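Local coordinates for lipopolysaccharide export system protein LptH (PDB 4UU4) that binds lipopolysaccharide and is required for its transfer across the periplasm from the inner to the outer membrane, possibly as part of a protein bridge, at residues A[27-32]-A[114-119]; A[54-57]-A[62-65]; A[57-62]-A[109-114]; A[119-124]-A[150-155]. All coordinates share one frame; numbering follows the deposited sequence.

Contact 1. Residues A[27-32]-A[114-119]; sequences SDREQP and TQNRVV
A single side chain, that of Arg29, spans nearly the whole gap between residues 27-32 and 114-119, whose nearest CA atoms, those of Arg29 and Thr114, are 8.9 Å apart. No hydrogen bond joins the two segments. The arginine reaches across because its CG lies anti to the backbone N (chi1 -163°) and the chain stays extended as far as NE. At the far end, NH2 lies 3.7 Å from CA of Thr114 and 3.9 Å from its CG2 methyl, an oblique approach. Asn116 also borders the arginine: its OD1 lies near the guanidinium plane at an edge and is 4.0 Å from CD of Arg29, with the amide and guanidinium planes 84° apart. A weak hydrogen bond from Arg29 NE to the carbonyl of Val113 adds a polar hold beside this mostly van der Waals contact at the protein surface. Asn116 has positive phi and psi and, together with Arg117, faces Phe112. The arginine of the N-terminal segment thus lies over a G1 beta bulge in the hairpin formed by strands 109-112 and 117-121.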
loop_
_atom_site.group_PDB
_atom_site.type_symbol
_atom_site.label_atom_id
_atom_site.label_comp_id
_atom_site.label_asym_id
_atom_site.label_seq_id
_atom_site.Cartn_x
_atom_site.Cartn_y
_atom_site.Cartn_z
ATOM N N SER A 27 8.477 -7.461 12.399
ATOM C CA SER A 27 8.883 -8.657 11.671
ATOM C C SER A 27 8.191 -8.812 10.311
ATOM O O SER A 27 8.167 -9.901 9.748
ATOM C CB SER A 27 8.654 -9.898 12.537
ATOM O OG SER A 27 9.178 -9.708 13.839
ATOM N N ASP A 28 7.648 -7.719 9.773
ATOM C CA ASP A 28 6.903 -7.767 8.507
ATOM C C ASP A 28 7.690 -7.766 7.199
ATOM O O ASP A 28 7.138 -7.514 6.131
ATOM C CB ASP A 28 5.756 -6.754 8.514
ATOM C CG ASP A 28 4.459 -7.343 9.047
ATOM O OD1 ASP A 28 4.235 -8.559 8.866
ATOM O OD2 ASP A 28 3.656 -6.588 9.638
ATOM N N ARG A 29 8.978 -8.070 7.282
ATOM C CA ARG A 29 9.947 -7.787 6.220
ATOM C C ARG A 29 10.977 -8.917 6.116
ATOM O O ARG A 29 11.463 -9.234 5.025
ATOM C CB ARG A 29 10.644 -6.440 6.462
ATOM C CG ARG A 29 11.356 -5.833 5.250
ATOM C CD ARG A 29 12.079 -4.517 5.692
ATOM N NE ARG A 29 13.013 -3.914 4.735
ATOM C CZ ARG A 29 14.044 -4.523 4.159
ATOM N NH1 ARG A 29 14.298 -5.807 4.401
ATOM N NH2 ARG A 29 14.813 -3.839 3.323
ATOM N N GLU A 30 11.299 -9.524 7.259
ATOM C CA GLU A 30 12.159 -10.711 7.314
ATOM C C GLU A 30 11.382 -11.983 6.957
ATOM O O GLU A 30 11.974 -13.016 6.655
ATOM C CB GLU A 30 12.805 -10.864 8.700
ATOM C CG GLU A 30 14.138 -10.141 8.871
ATOM C CD GLU A 30 15.331 -11.088 8.894
ATOM O OE1 GLU A 30 15.196 -12.210 9.428
ATOM O OE2 GLU A 30 16.405 -10.712 8.378
ATOM N N GLN A 31 10.054 -11.901 7.012
ATOM C CA GLN A 31 9.188 -12.999 6.581
ATOM C C GLN A 31 9.139 -13.044 5.060
ATOM O O GLN A 31 9.371 -12.029 4.403
ATOM C CB GLN A 31 7.768 -12.806 7.122
ATOM C CG GLN A 31 7.664 -12.710 8.629
ATOM C CD GLN A 31 7.978 -14.013 9.330
ATOM O OE1 GLN A 31 7.083 -14.811 9.611
ATOM N NE2 GLN A 31 9.252 -14.233 9.631
ATOM N N PRO A 32 8.832 -14.222 4.489
ATOM C CA PRO A 32 8.719 -14.341 3.032
ATOM C C PRO A 32 7.463 -13.666 2.478
ATOM O O PRO A 32 6.479 -13.492 3.196
ATOM C CB PRO A 32 8.639 -15.854 2.815
ATOM C CG PRO A 32 8.074 -16.383 4.084
ATOM C CD PRO A 32 8.655 -15.520 5.164
ATOM N N THR A 114 11.903 -1.452 0.998
ATOM C CA THR A 114 13.201 -1.021 1.516
ATOM C C THR A 114 13.076 0.239 2.375
ATOM O O THR A 114 13.789 0.405 3.361
ATOM C CB THR A 114 14.204 -0.739 0.382
ATOM O OG1 THR A 114 13.533 -0.068 -0.690
ATOM C CG2 THR A 114 14.800 -2.033 -0.144
ATOM N N GLN A 115 12.150 1.115 2.001
ATOM C CA GLN A 115 12.003 2.412 2.650
ATOM C C GLN A 115 11.056 2.390 3.853
ATOM O O GLN A 115 11.007 3.353 4.618
ATOM C CB GLN A 115 11.482 3.434 1.637
ATOM C CG GLN A 115 11.999 3.221 0.223
ATOM C CD GLN A 115 13.071 4.216 -0.150
ATOM O OE1 GLN A 115 12.863 5.429 -0.056
ATOM N NE2 GLN A 115 14.249 3.710 -0.534
ATOM N N ASN A 116 10.313 1.298 4.016
ATOM C CA ASN A 116 9.177 1.248 4.940
ATOM C C ASN A 116 8.183 2.379 4.664
ATOM O O ASN A 116 7.829 3.143 5.569
ATOM C CB ASN A 116 9.626 1.287 6.407
ATOM C CG ASN A 116 10.386 0.042 6.822
ATOM O OD1 ASN A 116 10.130 -1.055 6.325
ATOM N ND2 ASN A 116 11.326 0.209 7.746
ATOM N N ARG A 117 7.752 2.490 3.411
ATOM C CA ARG A 117 6.851 3.564 3.007
ATOM C C ARG A 117 5.732 3.080 2.099
ATOM O O ARG A 117 5.969 2.408 1.097
ATOM C CB ARG A 117 7.629 4.692 2.325
ATOM C CG ARG A 117 7.576 6.009 3.080
ATOM C CD ARG A 117 8.767 6.891 2.752
ATOM N NE ARG A 117 9.139 7.741 3.882
ATOM C CZ ARG A 117 9.895 7.338 4.899
ATOM N NH1 ARG A 117 10.354 6.094 4.931
ATOM N NH2 ARG A 117 10.191 8.172 5.887
ATOM N N VAL A 118 4.503 3.429 2.456
ATOM C CA VAL A 118 3.346 3.068 1.650
ATOM C C VAL A 118 2.621 4.319 1.173
ATOM O O VAL A 118 1.987 5.012 1.965
ATOM C CB VAL A 118 2.356 2.196 2.440
ATOM C CG1 VAL A 118 1.284 1.659 1.519
ATOM C CG2 VAL A 118 3.084 1.054 3.127
ATOM N N VAL A 119 2.706 4.609 -0.123
ATOM C CA VAL A 119 2.034 5.789 -0.661
ATOM C C VAL A 119 0.746 5.455 -1.418
ATOM O O VAL A 119 0.741 4.685 -2.376
ATOM C CB VAL A 119 2.979 6.672 -1.511
ATOM C CG1 VAL A 119 3.797 5.820 -2.456
ATOM C CG2 VAL A 119 2.192 7.728 -2.269
#

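Contact 2. Residues A[54-57]-A[62-65]; sequences DVVV and TKLT
Strands 55-57 and 62-65 run antiparallel, their short axes 4.8 Å apart at closest approach and 164° apart in direction. Val57 and Leu64 form a hydrogen-bonded pair: Val57 N donates to Leu64 O at 2.9 Å, and Leu64 N returns the bond to Val57 O at 2.8 Å. The second bond is the straighter at the hydrogen, 167° against 157°. Next to it, Val56 and Thr65 make a non-hydrogen-bonded pair, where CA-H...O contacts such as Thr65 CA to Val55 O take up the space between the backbones.

On one face, Val57 and Leu64 lie side by side and point the same way, with Val57 CG1 3.6 Å from Leu64 CB. The touch is made at the base of the leucine, whose branched end leads away from the valine and packs on Tyr91, Ile109 and Tyr111. Val57 meets Ile33, Val35 and Val69, so this face looks into the apolar interior. The other face is more loosely joined: Val56 CG1 lies 4.3 Å from Lys63 CD and 4.5 Å from Thr65 CG2. Lys63 bends at chi3, and its amino group forms a long, weak ion pair with Glu92. Both Val56 and Lys63 remain partly exposed.

Strands 55-59 and 62-66 thus form an antiparallel beta hairpin, with Val57 and Leu64 on its interior face, within the jellyroll that LptH shares with the E. coli Lpt proteins.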
loop_
_atom_site.group_PDB
_atom_site.type_symbol
_atom_site.label_atom_id
_atom_site.label_comp_id
_atom_site.label_asym_id
_atom_site.label_seq_id
_atom_site.Cartn_x
_atom_site.Cartn_y
_atom_site.Cartn_z
ATOM N N ASP A 54 -7.353 -10.771 -9.131
ATOM C CA ASP A 54 -7.579 -10.877 -7.689
ATOM C C ASP A 54 -6.279 -11.089 -6.929
ATOM O O ASP A 54 -6.185 -11.975 -6.082
ATOM C CB ASP A 54 -8.548 -12.016 -7.355
ATOM C CG ASP A 54 -9.968 -11.724 -7.783
ATOM O OD1 ASP A 54 -10.580 -10.791 -7.219
ATOM O OD2 ASP A 54 -10.477 -12.444 -8.673
ATOM N N VAL A 55 -5.278 -10.275 -7.239
ATOM C CA VAL A 55 -3.953 -10.426 -6.657
ATOM C C VAL A 55 -3.936 -10.136 -5.159
ATOM O O VAL A 55 -4.441 -9.096 -4.700
ATOM C CB VAL A 55 -2.949 -9.514 -7.364
ATOM C CG1 VAL A 55 -1.527 -9.916 -7.013
ATOM C CG2 VAL A 55 -3.177 -9.569 -8.859
ATOM N N VAL A 56 -3.359 -11.079 -4.416
ATOM C CA VAL A 56 -3.158 -10.956 -2.979
ATOM C C VAL A 56 -1.698 -11.229 -2.634
ATOM O O VAL A 56 -1.228 -12.355 -2.755
ATOM C CB VAL A 56 -4.012 -11.975 -2.196
ATOM C CG1 VAL A 56 -3.959 -11.676 -0.701
ATOM C CG2 VAL A 56 -5.442 -11.972 -2.695
ATOM N N VAL A 57 -0.978 -10.200 -2.203
ATOM C CA VAL A 57 0.382 -10.382 -1.707
ATOM C C VAL A 57 0.443 -10.175 -0.191
ATOM O O VAL A 57 0.017 -9.146 0.323
ATOM C CB VAL A 57 1.407 -9.472 -2.450
ATOM C CG1 VAL A 57 0.703 -8.358 -3.226
ATOM C CG2 VAL A 57 2.462 -8.922 -1.485
ATOM N N THR A 62 1.459 -7.787 6.905
ATOM C CA THR A 62 1.184 -6.873 5.808
ATOM C C THR A 62 0.389 -7.580 4.715
ATOM O O THR A 62 0.595 -8.767 4.453
ATOM C CB THR A 62 2.496 -6.315 5.232
ATOM O OG1 THR A 62 3.186 -5.577 6.249
ATOM C CG2 THR A 62 2.229 -5.403 4.053
ATOM N N LYS A 63 -0.530 -6.860 4.083
ATOM C CA LYS A 63 -1.290 -7.423 2.976
ATOM C C LYS A 63 -1.604 -6.362 1.923
ATOM O O LYS A 63 -1.996 -5.246 2.251
ATOM C CB LYS A 63 -2.572 -8.089 3.487
ATOM C CG LYS A 63 -3.352 -8.836 2.420
ATOM C CD LYS A 63 -4.471 -9.668 3.016
ATOM C CE LYS A 63 -5.569 -8.798 3.589
ATOM N NZ LYS A 63 -6.715 -9.609 4.083
ATOM N N LEU A 64 -1.406 -6.718 0.660
ATOM C CA LEU A 64 -1.714 -5.853 -0.466
ATOM C C LEU A 64 -2.664 -6.624 -1.360
ATOM O O LEU A 64 -2.445 -7.802 -1.621
ATOM C CB LEU A 64 -0.442 -5.517 -1.250
ATOM C CG LEU A 64 -0.016 -4.054 -1.361
ATOM C CD1 LEU A 64 -1.200 -3.163 -1.731
ATOM C CD2 LEU A 64 0.643 -3.593 -0.074
ATOM N N THR A 65 -3.729 -5.975 -1.817
ATOM C CA THR A 65 -4.602 -6.601 -2.805
ATOM C C THR A 65 -4.726 -5.703 -4.023
ATOM O O THR A 65 -4.328 -4.541 -3.985
ATOM C CB THR A 65 -6.010 -6.913 -2.256
ATOM O OG1 THR A 65 -6.740 -5.696 -2.077
ATOM C CG2 THR A 65 -5.928 -7.666 -0.936
#

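Contact 3. Residues A[57-62]-A[109-114]; sequences VTQGST and IQYFVT
Gln59 brings its amide oxygen to the edge of the Tyr111 ring, near the ring plane, where OE1 is 3.5 Å from Tyr111 OH and 3.7 Å from Tyr111 CE2. The amide stands almost upright against the ring, the two planes being 79° apart. Both side chains reach inward with CG anti to the backbone N (chi1 -170° for Gln59 and 176° for Tyr111), and the glutamine is extended beyond CG, which lets them meet although their backbones are far apart. Thr62 supplies a second, looser touch: its CG2 methyl approaches CE2 of Tyr111 obliquely at 4.2 Å. Within the tyrosine's own segment, CB of Val113 lies 3.9 Å above one face of the ring, offset toward the rim. Val118 also packs on this tyrosine, which lies between the two sheets.

Gln59 and Thr62 are held close together because they are the first and last residues of a type II' beta turn. Backbone bonds run both ways between them, Gln59 N to Thr62 O at 3.1 Å and Thr62 N to Gln59 O at 3.3 Å. Gly60 takes a positive phi at the second position of the turn. The contact therefore sets the tight end of one hairpin, strands 55-59 and 62-66, against an aromatic residue of strand 109-112 in the facing sheet, an interior packing of one sheet on another that belongs to the jellyroll fold.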
loop_
_atom_site.group_PDB
_atom_site.type_symbol
_atom_site.label_atom_id
_atom_site.label_comp_id
_atom_site.label_asym_id
_atom_site.label_seq_id
_atom_site.Cartn_x
_atom_site.Cartn_y
_atom_site.Cartn_z
ATOM N N VAL A 57 -0.978 -10.200 -2.203
ATOM C CA VAL A 57 0.382 -10.382 -1.707
ATOM C C VAL A 57 0.443 -10.175 -0.191
ATOM O O VAL A 57 0.017 -9.146 0.323
ATOM C CB VAL A 57 1.407 -9.472 -2.450
ATOM C CG1 VAL A 57 0.703 -8.358 -3.226
ATOM C CG2 VAL A 57 2.462 -8.922 -1.485
ATOM N N THR A 58 0.954 -11.170 0.526
ATOM C CA THR A 58 1.100 -11.061 1.974
ATOM C C THR A 58 2.554 -11.208 2.421
ATOM O O THR A 58 3.287 -12.063 1.914
ATOM C CB THR A 58 0.233 -12.098 2.727
ATOM O OG1 THR A 58 0.635 -13.422 2.363
ATOM C CG2 THR A 58 -1.247 -11.909 2.409
ATOM N N GLN A 59 2.960 -10.362 3.365
ATOM C CA GLN A 59 4.266 -10.474 4.007
ATOM C C GLN A 59 4.094 -10.396 5.522
ATOM O O GLN A 59 4.226 -9.329 6.122
ATOM C CB GLN A 59 5.207 -9.372 3.518
ATOM C CG GLN A 59 6.661 -9.538 3.943
ATOM C CD GLN A 59 7.554 -8.412 3.436
ATOM O OE1 GLN A 59 7.104 -7.284 3.238
ATOM N NE2 GLN A 59 8.826 -8.719 3.220
ATOM N N GLY A 60 3.782 -11.532 6.133
ATOM C CA GLY A 60 3.566 -11.592 7.566
ATOM C C GLY A 60 2.205 -11.062 7.970
ATOM O O GLY A 60 1.198 -11.762 7.873
ATOM N N SER A 61 2.179 -9.818 8.434
ATOM C CA SER A 61 0.931 -9.167 8.820
ATOM C C SER A 61 0.507 -8.175 7.743
ATOM O O SER A 61 -0.654 -7.770 7.673
ATOM C CB SER A 61 1.084 -8.450 10.162
ATOM O OG SER A 61 1.078 -7.046 9.983
ATOM N N THR A 62 1.459 -7.787 6.905
ATOM C CA THR A 62 1.184 -6.873 5.808
ATOM C C THR A 62 0.389 -7.580 4.715
ATOM O O THR A 62 0.595 -8.767 4.453
ATOM C CB THR A 62 2.496 -6.315 5.232
ATOM O OG1 THR A 62 3.186 -5.577 6.249
ATOM C CG2 THR A 62 2.229 -5.403 4.053
ATOM N N ILE A 109 -1.526 2.068 -4.985
ATOM C CA ILE A 109 -0.761 1.950 -3.744
ATOM C C ILE A 109 0.655 1.467 -4.028
ATOM O O ILE A 109 0.840 0.474 -4.708
ATOM C CB ILE A 109 -1.425 0.979 -2.746
ATOM C CG1 ILE A 109 -2.796 1.493 -2.302
ATOM C CG2 ILE A 109 -0.534 0.771 -1.527
ATOM C CD1 ILE A 109 -3.496 0.565 -1.323
ATOM N N GLN A 110 1.658 2.167 -3.517
ATOM C CA GLN A 110 3.029 1.691 -3.658
ATOM C C GLN A 110 3.597 1.328 -2.299
ATOM O O GLN A 110 3.562 2.134 -1.373
ATOM C CB GLN A 110 3.903 2.756 -4.303
ATOM C CG GLN A 110 3.372 3.268 -5.616
ATOM C CD GLN A 110 4.146 4.469 -6.108
ATOM O OE1 GLN A 110 3.923 5.593 -5.656
ATOM N NE2 GLN A 110 5.065 4.241 -7.040
ATOM N N TYR A 111 4.117 0.113 -2.179
ATOM C CA TYR A 111 4.746 -0.325 -0.944
ATOM C C TYR A 111 6.255 -0.377 -1.136
ATOM O O TYR A 111 6.802 -1.362 -1.640
ATOM C CB TYR A 111 4.181 -1.676 -0.485
ATOM C CG TYR A 111 4.851 -2.255 0.747
ATOM C CD1 TYR A 111 5.253 -1.439 1.799
ATOM C CD2 TYR A 111 5.071 -3.621 0.860
ATOM C CE1 TYR A 111 5.866 -1.967 2.920
ATOM C CE2 TYR A 111 5.678 -4.156 1.976
ATOM C CZ TYR A 111 6.072 -3.329 3.003
ATOM O OH TYR A 111 6.678 -3.876 4.109
ATOM N N PHE A 112 6.912 0.712 -0.753
ATOM C CA PHE A 112 8.359 0.828 -0.841
ATOM C C PHE A 112 9.004 0.067 0.317
ATOM O O PHE A 112 9.366 0.650 1.334
ATOM C CB PHE A 112 8.778 2.303 -0.816
ATOM C CG PHE A 112 8.413 3.060 -2.069
ATOM C CD1 PHE A 112 9.270 3.076 -3.161
ATOM C CD2 PHE A 112 7.218 3.755 -2.156
ATOM C CE1 PHE A 112 8.940 3.771 -4.314
ATOM C CE2 PHE A 112 6.884 4.449 -3.307
ATOM C CZ PHE A 112 7.743 4.457 -4.384
ATOM N N VAL A 113 9.145 -1.242 0.140
ATOM C CA VAL A 113 9.557 -2.140 1.219
ATOM C C VAL A 113 10.941 -1.852 1.822
ATOM O O VAL A 113 11.123 -1.970 3.035
ATOM C CB VAL A 113 9.408 -3.619 0.784
ATOM C CG1 VAL A 113 9.245 -3.711 -0.729
ATOM C CG2 VAL A 113 10.570 -4.462 1.281
ATOM N N THR A 114 11.903 -1.452 0.998
ATOM C CA THR A 114 13.201 -1.021 1.516
ATOM C C THR A 114 13.076 0.239 2.375
ATOM O O THR A 114 13.789 0.405 3.361
ATOM C CB THR A 114 14.204 -0.739 0.382
ATOM O OG1 THR A 114 13.533 -0.068 -0.690
ATOM C CG2 THR A 114 14.800 -2.033 -0.144
#

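Contact 4. Residues A[119-124]-A[150-155]; sequences VLIDQA and GRATGS
A type II beta turn from Ala152 to Ser155, in the loop that follows strand 147-150, packs on Ile121 of strand 117-121. Ile121 meets it with two branches. CG2 lies anti to the backbone N and faces the first residue of the turn, with 4.2 Å to CB of Ala152; it also comes within 4.0 Å of CB of Ser155. CD1, at the end of the other branch, reaches the last residue, 3.5 Å from OG and 3.9 Å from CB of Ser155. The isoleucine thus lies against both ends of the turn, through van der Waals contact alone, since no hydrogen bond crosses between the segments. The serine end is the less certain, as Gly154 and Ser155 are poorly ordered. Polar support comes from elsewhere: Glu136 accepts a hydrogen bond from Ala152 N and forms a salt bridge with Arg151, while Asp122 is hydrogen-bonded to Thr158 and Ser159 farther along the same loop. Immediately after Ile121 the chain turns a corner at Asp122 and Gln123 and passes into strand 124-128 of the other sheet. In its own sheet, strand 117-121 is separated from the outermost strand 147-150 by strand 137-141, whose Lys137 packs on Ala152.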
loop_
_atom_site.group_PDB
_atom_site.type_symbol
_atom_site.label_atom_id
_atom_site.label_comp_id
_atom_site.label_asym_id
_atom_site.label_seq_id
_atom_site.Cartn_x
_atom_site.Cartn_y
_atom_site.Cartn_z
ATOM N N VAL A 119 2.706 4.609 -0.123
ATOM C CA VAL A 119 2.034 5.789 -0.661
ATOM C C VAL A 119 0.746 5.455 -1.418
ATOM O O VAL A 119 0.741 4.685 -2.376
ATOM C CB VAL A 119 2.979 6.672 -1.511
ATOM C CG1 VAL A 119 3.797 5.820 -2.456
ATOM C CG2 VAL A 119 2.192 7.728 -2.269
ATOM N N LEU A 120 -0.345 6.044 -0.943
ATOM C CA LEU A 120 -1.669 5.870 -1.516
ATOM C C LEU A 120 -2.012 7.101 -2.344
ATOM O O LEU A 120 -1.955 8.221 -1.847
ATOM C CB LEU A 120 -2.699 5.700 -0.397
ATOM C CG LEU A 120 -2.321 4.696 0.697
ATOM C CD1 LEU A 120 -2.332 5.348 2.069
ATOM C CD2 LEU A 120 -3.250 3.501 0.678
ATOM N N ILE A 121 -2.356 6.890 -3.609
ATOM C CA ILE A 121 -2.707 7.987 -4.499
ATOM C C ILE A 121 -4.189 7.780 -4.795
ATOM O O ILE A 121 -4.718 6.676 -4.617
ATOM C CB ILE A 121 -1.670 8.159 -5.629
ATOM C CG1 ILE A 121 -0.283 8.438 -5.046
ATOM C CG2 ILE A 121 -2.072 9.275 -6.579
ATOM C CD1 ILE A 121 0.688 9.026 -6.045
ATOM N N ASP A 122 -4.838 8.858 -5.234
ATOM C CA ASP A 122 -6.202 8.882 -5.824
ATOM C C ASP A 122 -7.424 8.274 -5.149
ATOM O O ASP A 122 -7.861 7.182 -5.495
ATOM C CB ASP A 122 -6.211 8.274 -7.213
ATOM C CG ASP A 122 -7.119 9.036 -8.155
ATOM O OD1 ASP A 122 -7.908 9.869 -7.671
ATOM O OD2 ASP A 122 -7.041 8.800 -9.383
ATOM N N GLN A 123 -7.993 9.018 -4.214
ATOM C CA GLN A 123 -8.942 8.556 -3.206
ATOM C C GLN A 123 -8.299 7.894 -1.963
ATOM O O GLN A 123 -8.868 6.981 -1.371
ATOM C CB GLN A 123 -10.041 7.707 -3.810
ATOM C CG GLN A 123 -10.780 8.465 -4.887
ATOM C CD GLN A 123 -11.503 7.562 -5.853
ATOM O OE1 GLN A 123 -11.692 7.911 -7.017
ATOM N NE2 GLN A 123 -11.919 6.396 -5.378
ATOM N N ALA A 124 -7.128 8.395 -1.585
ATOM C CA ALA A 124 -6.379 7.849 -0.464
ATOM C C ALA A 124 -7.183 7.867 0.839
ATOM O O ALA A 124 -7.592 8.923 1.316
ATOM C CB ALA A 124 -5.073 8.606 -0.295
ATOM N N GLY A 150 -2.044 14.808 2.053
ATOM C CA GLY A 150 -1.943 16.027 1.277
ATOM C C GLY A 150 -2.356 15.819 -0.159
ATOM O O GLY A 150 -3.077 14.880 -0.471
ATOM N N ARG A 151 -1.897 16.701 -1.036
ATOM C CA ARG A 151 -2.244 16.615 -2.444
ATOM C C ARG A 151 -1.221 15.793 -3.206
ATOM O O ARG A 151 -0.070 15.663 -2.788
ATOM C CB ARG A 151 -2.348 18.010 -3.060
ATOM C CG ARG A 151 -3.378 18.899 -2.405
ATOM C CD ARG A 151 -3.875 19.938 -3.378
ATOM N NE ARG A 151 -4.531 19.317 -4.521
ATOM C CZ ARG A 151 -5.048 19.987 -5.544
ATOM N NH1 ARG A 151 -4.987 21.309 -5.571
ATOM N NH2 ARG A 151 -5.628 19.332 -6.540
ATOM N N ALA A 152 -1.652 15.241 -4.332
ATOM C CA ALA A 152 -0.766 14.463 -5.181
ATOM C C ALA A 152 -0.009 15.387 -6.128
ATOM O O ALA A 152 -0.485 15.693 -7.216
ATOM C CB ALA A 152 -1.563 13.434 -5.957
ATOM N N THR A 153 1.169 15.842 -5.714
ATOM C CA THR A 153 1.972 16.729 -6.548
ATOM C C THR A 153 2.593 16.000 -7.731
ATOM O O THR A 153 3.611 15.324 -7.587
ATOM C CB THR A 153 3.125 17.377 -5.759
ATOM O OG1 THR A 153 3.929 16.351 -5.162
ATOM C CG2 THR A 153 2.596 18.309 -4.672
ATOM N N GLY A 154 1.987 16.152 -8.902
ATOM C CA GLY A 154 2.514 15.578 -10.121
ATOM C C GLY A 154 2.105 14.134 -10.325
ATOM O O GLY A 154 2.893 13.327 -10.807
ATOM N N SER A 155 0.871 13.808 -9.948
ATOM C CA SER A 155 0.335 12.477 -10.213
ATOM C C SER A 155 -0.987 12.546 -10.986
ATOM O O SER A 155 -1.534 11.520 -11.390
ATOM C CB SER A 155 0.164 11.685 -8.915
ATOM O OG SER A 155 1.345 11.714 -8.132
#

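In the fold
Contact 3 is buried and contact 2 partly so, whereas contacts 1 and 4 are surface contacts on opposite sides of the chain's centre. Contact 2 is the one in which backbone hydrogen bonds join the two segments; no hydrogen bond joins the segments of the other three, which meet mainly through side chains. Contact 3 continues from the same hairpin as contact 2 and joins it to the facing sheet. Contact 1 sits about 5 Å from contact 3, centre to centre. Contact 1 uses the turn before strand 117-121 and contact 4 uses Ile121 of that strand, one an arginine lying against Thr114 and Asn116, the other an isoleucine against a beta turn.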